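Local coordinates for probable leucine/isoleucine/valine-binding protein (Rhodopirellula baltica, PDB 4KV7), which probably binds leucine, isoleucine or valine, or a related small ligand, as a periplasmic-type solute-binding protein of the leucine-binding protein family, at residues Asn265-Thr270 / Val363-Asp368. The protein carries 1 engineered substitution. Residues are numbered along the deposited sequence; the frame is centred on the assembly and turned at random.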
loop_
_atom_site.group_PDB
_atom_site.type_symbol
_atom_site.label_atom_id
_atom_site.label_comp_id
_atom_site.label_asym_id
_atom_site.label_seq_id
_atom_site.Cartn_x
_atom_site.Cartn_y
_atom_site.Cartn_z
ATOM N N ASN A 265 -3.317 0.163 -21.202
ATOM C CA ASN A 265 -4.083 -1.011 -21.606
ATOM C C ASN A 265 -3.187 -2.240 -21.680
ATOM O O ASN A 265 -2.219 -2.273 -22.443
ATOM C CB ASN A 265 -4.760 -0.762 -22.959
ATOM C CG ASN A 265 -5.913 -1.716 -23.232
ATOM O OD1 ASN A 265 -5.989 -2.804 -22.665
ATOM N ND2 ASN A 265 -6.818 -1.309 -24.116
ATOM N N GLY A 266 -3.501 -3.244 -20.869
ATOM C CA GLY A 266 -2.729 -4.472 -20.870
ATOM C C GLY A 266 -1.801 -4.627 -19.678
ATOM O O GLY A 266 -1.287 -5.718 -19.436
ATOM N N ILE A 267 -1.586 -3.552 -18.928
ATOM C CA ILE A 267 -0.759 -3.629 -17.730
ATOM C C ILE A 267 -1.474 -4.435 -16.651
ATOM O O ILE A 267 -2.681 -4.291 -16.453
ATOM C CB ILE A 267 -0.432 -2.225 -17.191
ATOM C CG1 ILE A 267 0.446 -1.472 -18.192
ATOM C CG2 ILE A 267 0.273 -2.304 -15.850
ATOM C CD1 ILE A 267 0.712 -0.043 -17.787
ATOM N N VAL A 268 -0.731 -5.295 -15.957
ATOM C CA VAL A 268 -1.267 -6.045 -14.824
ATOM C C VAL A 268 -0.735 -5.406 -13.554
ATOM O O VAL A 268 0.435 -5.035 -13.489
ATOM C CB VAL A 268 -0.854 -7.527 -14.897
ATOM C CG1 VAL A 268 -1.200 -8.265 -13.619
ATOM C CG2 VAL A 268 -1.514 -8.199 -16.100
ATOM N N ALA A 269 -1.591 -5.233 -12.558
ATOM C CA ALA A 269 -1.175 -4.613 -11.305
ATOM C C ALA A 269 -1.738 -5.409 -10.138
ATOM O O ALA A 269 -2.953 -5.629 -10.056
ATOM C CB ALA A 269 -1.639 -3.144 -11.235
ATOM N N THR A 270 -0.866 -5.838 -9.229
ATOM C CA THR A 270 -1.322 -6.586 -8.074
ATOM C C THR A 270 -1.797 -5.635 -6.983
ATOM O O THR A 270 -1.109 -4.665 -6.651
ATOM C CB THR A 270 -0.238 -7.524 -7.526
ATOM O OG1 THR A 270 1.005 -6.824 -7.422
ATOM C CG2 THR A 270 -0.039 -8.707 -8.449
ATOM N N VAL A 363 -5.181 -7.249 -10.986
ATOM C CA VAL A 363 -6.122 -6.616 -11.892
ATOM C C VAL A 363 -5.458 -6.380 -13.236
ATOM O O VAL A 363 -4.238 -6.223 -13.321
ATOM C CB VAL A 363 -6.710 -5.287 -11.336
ATOM C CG1 VAL A 363 -7.353 -5.509 -9.966
ATOM C CG2 VAL A 363 -5.663 -4.178 -11.287
ATOM N N LEU A 364 -6.283 -6.386 -14.274
ATOM C CA LEU A 364 -5.850 -6.076 -15.621
ATOM C C LEU A 364 -6.398 -4.708 -15.992
ATOM O O LEU A 364 -7.611 -4.472 -15.941
ATOM C CB LEU A 364 -6.380 -7.130 -16.592
ATOM C CG LEU A 364 -6.067 -6.891 -18.072
ATOM C CD1 LEU A 364 -4.560 -6.921 -18.328
ATOM C CD2 LEU A 364 -6.793 -7.894 -18.965
ATOM N N ILE A 365 -5.506 -3.792 -16.348
ATOM C CA ILE A 365 -5.925 -2.463 -16.754
ATOM C C ILE A 365 -6.329 -2.504 -18.219
ATOM O O ILE A 365 -5.583 -3.003 -19.063
ATOM C CB ILE A 365 -4.804 -1.433 -16.535
ATOM C CG1 ILE A 365 -4.384 -1.417 -15.063
ATOM C CG2 ILE A 365 -5.257 -0.051 -16.993
ATOM C CD1 ILE A 365 -3.221 -0.482 -14.760
ATOM N N GLY A 366 -7.516 -1.986 -18.519
ATOM C CA GLY A 366 -8.032 -1.984 -19.873
ATOM C C GLY A 366 -8.032 -0.586 -20.451
ATOM O O GLY A 366 -7.243 0.263 -20.037
ATOM N N ALA A 367 -8.918 -0.349 -21.414
ATOM C CA ALA A 367 -9.028 0.948 -22.073
ATOM C C ALA A 367 -9.490 2.062 -21.132
ATOM O O ALA A 367 -8.921 3.156 -21.127
ATOM C CB ALA A 367 -9.967 0.851 -23.282
ATOM N N ASP A 368 -10.515 1.776 -20.335
ATOM C CA ASP A 368 -11.196 2.810 -19.565
ATOM C C ASP A 368 -11.255 2.510 -18.070
ATOM O O ASP A 368 -11.602 3.383 -17.271
ATOM C CB ASP A 368 -12.623 2.983 -20.086
ATOM C CG ASP A 368 -12.671 3.343 -21.557
ATOM O OD1 ASP A 368 -12.083 4.376 -21.937
ATOM O OD2 ASP A 368 -13.293 2.587 -22.336
#
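One hydrogen bond and one CA-H...O contact grip the carbonyl O of Val-363: the N-H of Ala-269, in the carbonyl plane (N to O 2.9 Å), and the weaker CA-H of Val-268, whose CA lies 3.3 Å from the same O. The return bond is less well directed: Val-363 N reaches Ala-269 O from above its carbonyl plane, 33° out of it. Further along, Ile-365 N lies nearly on the C=O axis of Ile-267, and Gly-266 N makes an almost straight bond (176°) to Ile-365 O, N to O 2.8 Å. The Gly-266 N-H carries the antiparallel pairing beyond the start of strand 268-271; with phi at 105°, a CB here would be pressed against the carbonyl O of Asn-265. In this type I periplasmic-binding-protein fold, strand 268-271 is the last of the parallel run in its mixed sheet, and 361-365 is added antiparallel to its edge after an excursion that includes three helices. Ile-267 and Ile-365 point the same way, CG2 of the first 4.1 Å from CD1 of the second, over helix 253-260, where Ile-267 meets Leu-256 and Leu-260. Val-363 CG2, in the crowded position between its own N and carbonyl carbon, sits 3.3 Å from Ala-269 O. Leu-364 crosses Val-268 obliquely on the other sheet face, CD1 to CG2 4.0 Å, where Val-268 also touches Leu-373 and Leu-378. At the exposed end the Asn-265 amide lies alongside Gly-366 and Ala-367, OD1 being 3.6 Å from Gly-366 CA.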